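Local coordinates for YkuI protein (Bacillus subtilis, PDB 2BAS) that probably hydrolyses the second messenger cyclic di-GMP through its EAL domain, at residues L185-L196 with S218-A228. Residues are numbered along the deposited sequence; the frame is centred on the assembly and turned at random.
Sequences LDRIALLSPDLL and SISLLARKIGA
The helix 185-191, carrying Leu-185 and Ile-188, runs nearly parallel to the helix segment 218-226, carrying Leu-222 and Ile-226, with axes 10.8 Å apart and an angle of 18° between their directions. Both belong to the outer layer of the EAL domain's beta/alpha barrel. The first residue after each helix, Ser-192 or Gly-227, has positive phi, and the chain then turns into the parallel strands 195-199 and 229-233.

Leu-185 and Leu-222 meet at the N-terminal end of helix 185-191. Their side chains run at a slant to each other, and CD2 of Leu-185 lies 3.5 Å from CD2 of Leu-222. The CG of Leu-222 stands anti to its backbone N (chi1 172°), which carries the branch toward Leu-185. In the second subunit, Ile-219 packs on Leu-185 and Ser-218 on Leu-222, so this end lies at the dimer interface. One turn on, CG2 of Ile-188 meets CD1 of Ile-226 at 3.9 Å, the two side chains lying at about a right angle. The same CD1 also lies near CA of Ser-192, just past the helix end.

From the barrel strand, Leu-196 points toward the helix 218-226. Its CD1 lies 3.9 Å from CB of Ala-223 and 4.0 Å from CG2 of Ile-219. CG of Leu-196 rests against CB of Ala-228.

Several polar atoms at the helix ends find partners nearby. Ser-192 OG donates to Ala-189 O (2.8 Å), tilted 27° from the carbonyl plane. Ala-223 O accepts from both Gly-227 N and Ala-228 N. A water donates to Asp-194 OD1 and weakly to Gly-227 O, while Asp-194 OD2 accepts from Ile-173 N.

The direct contact between the segments is mainly aliphatic, while backbone bonds from Asp-194 and Leu-196 to Ala-229 tie the strand starts together.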
# COMPACT_ATOMS: atom_id res chain seq x y z
N LEU A 185 4.05 -3.27 -6.11
CA LEU A 185 2.94 -4.01 -5.52
C LEU A 185 2.48 -5.20 -6.37
O LEU A 185 2.35 -6.32 -5.87
CB LEU A 185 1.77 -3.06 -5.26
CG LEU A 185 2.04 -1.85 -4.35
CD1 LEU A 185 0.93 -0.82 -4.47
CD2 LEU A 185 2.24 -2.25 -2.89
N ASP A 186 2.25 -4.95 -7.66
CA ASP A 186 1.82 -5.98 -8.61
C ASP A 186 2.70 -7.22 -8.49
O ASP A 186 2.22 -8.34 -8.66
CB ASP A 186 1.87 -5.47 -10.06
CG ASP A 186 0.57 -4.78 -10.51
OD1 ASP A 186 -0.01 -5.21 -11.53
OD2 ASP A 186 0.12 -3.79 -9.87
N ARG A 187 3.97 -7.01 -8.18
CA ARG A 187 4.98 -8.08 -8.23
C ARG A 187 5.12 -8.87 -6.94
O ARG A 187 5.29 -10.10 -6.97
CB ARG A 187 6.31 -7.50 -8.69
CG ARG A 187 6.30 -7.22 -10.17
CD ARG A 187 7.51 -6.46 -10.64
NE ARG A 187 7.73 -6.70 -12.06
CZ ARG A 187 8.82 -7.26 -12.57
NH1 ARG A 187 9.83 -7.62 -11.77
NH2 ARG A 187 8.92 -7.44 -13.88
N ILE A 188 5.06 -8.15 -5.86
CA ILE A 188 5.03 -8.76 -4.52
C ILE A 188 3.86 -9.74 -4.40
O ILE A 188 4.03 -10.89 -3.98
CB ILE A 188 4.88 -7.66 -3.45
CG1 ILE A 188 6.11 -6.75 -3.36
CG2 ILE A 188 4.66 -8.24 -2.05
CD1 ILE A 188 5.87 -5.48 -2.54
N ALA A 189 2.69 -9.25 -4.77
CA ALA A 189 1.44 -10.03 -4.69
C ALA A 189 1.48 -11.29 -5.58
O ALA A 189 1.03 -12.37 -5.17
CB ALA A 189 0.25 -9.17 -5.14
N LEU A 190 2.02 -11.14 -6.77
CA LEU A 190 2.11 -12.26 -7.74
C LEU A 190 3.00 -13.40 -7.17
O LEU A 190 2.67 -14.58 -7.29
CB LEU A 190 2.70 -11.74 -9.07
CG LEU A 190 2.69 -12.76 -10.23
CD1 LEU A 190 1.29 -13.31 -10.56
CD2 LEU A 190 3.21 -12.18 -11.54
N LEU A 191 4.10 -13.02 -6.56
CA LEU A 191 5.07 -13.99 -5.96
C LEU A 191 4.53 -14.46 -4.60
O LEU A 191 4.55 -15.65 -4.27
CB LEU A 191 6.43 -13.26 -5.83
CG LEU A 191 7.57 -14.00 -5.11
CD1 LEU A 191 7.81 -15.44 -5.60
CD2 LEU A 191 8.91 -13.28 -5.30
N SER A 192 4.04 -13.51 -3.85
CA SER A 192 3.48 -13.78 -2.53
C SER A 192 4.56 -14.42 -1.65
O SER A 192 4.41 -15.56 -1.18
CB SER A 192 2.29 -14.73 -2.65
OG SER A 192 1.09 -13.99 -2.83
N PRO A 193 5.66 -13.68 -1.43
CA PRO A 193 6.78 -14.30 -0.73
C PRO A 193 6.50 -14.41 0.76
O PRO A 193 5.62 -13.73 1.28
CB PRO A 193 7.95 -13.35 -1.01
CG PRO A 193 7.29 -12.00 -1.27
CD PRO A 193 5.91 -12.26 -1.76
N ASP A 194 7.26 -15.27 1.43
CA ASP A 194 7.12 -15.48 2.87
C ASP A 194 7.72 -14.32 3.67
O ASP A 194 7.35 -14.10 4.82
CB ASP A 194 7.80 -16.80 3.23
CG ASP A 194 7.27 -17.98 2.41
OD1 ASP A 194 6.07 -18.30 2.52
OD2 ASP A 194 8.05 -18.58 1.64
N LEU A 195 8.63 -13.57 3.06
CA LEU A 195 9.32 -12.48 3.76
C LEU A 195 9.65 -11.30 2.86
O LEU A 195 10.03 -11.46 1.70
CB LEU A 195 10.61 -13.01 4.38
CG LEU A 195 10.62 -13.46 5.83
CD1 LEU A 195 11.14 -14.88 5.95
CD2 LEU A 195 11.45 -12.52 6.67
N LEU A 196 9.53 -10.10 3.42
CA LEU A 196 9.93 -8.88 2.75
C LEU A 196 11.04 -8.25 3.57
O LEU A 196 10.85 -7.99 4.76
CB LEU A 196 8.75 -7.91 2.64
CG LEU A 196 7.52 -8.32 1.85
CD1 LEU A 196 6.47 -7.22 1.92
CD2 LEU A 196 7.87 -8.64 0.39
N SER A 218 1.93 1.49 2.68
CA SER A 218 1.09 0.72 1.76
C SER A 218 1.64 -0.70 1.54
O SER A 218 0.86 -1.65 1.36
CB SER A 218 0.90 1.43 0.42
OG SER A 218 2.08 1.36 -0.35
N ILE A 219 2.96 -0.83 1.55
CA ILE A 219 3.60 -2.14 1.44
C ILE A 219 3.28 -2.98 2.68
O ILE A 219 2.99 -4.18 2.57
CB ILE A 219 5.12 -2.00 1.23
CG1 ILE A 219 5.39 -1.46 -0.18
CG2 ILE A 219 5.81 -3.35 1.44
CD1 ILE A 219 6.85 -1.05 -0.46
N SER A 220 3.34 -2.34 3.84
CA SER A 220 3.05 -2.98 5.12
C SER A 220 1.64 -3.61 5.12
O SER A 220 1.47 -4.75 5.56
CB SER A 220 3.16 -1.91 6.22
OG SER A 220 3.16 -2.47 7.52
N LEU A 221 0.66 -2.87 4.61
CA LEU A 221 -0.73 -3.33 4.52
C LEU A 221 -0.89 -4.54 3.64
O LEU A 221 -1.47 -5.54 4.05
CB LEU A 221 -1.65 -2.24 3.97
CG LEU A 221 -1.93 -0.98 4.77
CD1 LEU A 221 -2.94 -0.16 3.99
CD2 LEU A 221 -2.42 -1.27 6.20
N LEU A 222 -0.40 -4.42 2.40
CA LEU A 222 -0.43 -5.50 1.44
C LEU A 222 0.17 -6.76 2.04
O LEU A 222 -0.33 -7.87 1.80
CB LEU A 222 0.31 -5.10 0.15
CG LEU A 222 0.56 -6.15 -0.95
CD1 LEU A 222 -0.74 -6.71 -1.49
CD2 LEU A 222 1.36 -5.55 -2.08
N ALA A 223 1.23 -6.58 2.84
CA ALA A 223 1.94 -7.70 3.46
C ALA A 223 1.09 -8.38 4.51
O ALA A 223 1.13 -9.60 4.66
CB ALA A 223 3.25 -7.24 4.06
N ARG A 224 0.31 -7.60 5.25
CA ARG A 224 -0.55 -8.18 6.26
C ARG A 224 -1.61 -9.03 5.58
O ARG A 224 -1.94 -10.13 6.04
CB ARG A 224 -1.20 -7.10 7.12
CG ARG A 224 -1.41 -7.52 8.56
CD ARG A 224 -2.01 -6.40 9.37
NE ARG A 224 -3.46 -6.31 9.20
CZ ARG A 224 -4.34 -6.88 10.02
NH1 ARG A 224 -3.91 -7.59 11.06
NH2 ARG A 224 -5.64 -6.74 9.81
N LYS A 225 -2.14 -8.50 4.47
CA LYS A 225 -3.17 -9.19 3.69
C LYS A 225 -2.71 -10.51 3.06
O LYS A 225 -3.46 -11.48 3.08
CB LYS A 225 -3.82 -8.27 2.65
CG LYS A 225 -5.22 -7.78 3.05
CD LYS A 225 -5.20 -6.42 3.73
CE LYS A 225 -6.42 -6.15 4.61
NZ LYS A 225 -7.76 -6.27 3.96
N ILE A 226 -1.48 -10.56 2.55
CA ILE A 226 -0.99 -11.73 1.81
C ILE A 226 -0.11 -12.69 2.62
O ILE A 226 0.21 -13.78 2.16
CB ILE A 226 -0.22 -11.33 0.51
CG1 ILE A 226 1.06 -10.53 0.85
CG2 ILE A 226 -1.13 -10.57 -0.45
CD1 ILE A 226 2.10 -10.54 -0.23
N GLY A 227 0.29 -12.27 3.82
CA GLY A 227 1.02 -13.14 4.73
C GLY A 227 2.52 -13.12 4.59
O GLY A 227 3.18 -14.14 4.79
N ALA A 228 3.08 -11.97 4.24
CA ALA A 228 4.53 -11.83 4.20
C ALA A 228 4.94 -11.10 5.47
O ALA A 228 4.39 -10.04 5.78
CB ALA A 228 4.97 -11.05 2.96
O HOH W 1 3.58 -17.38 3.68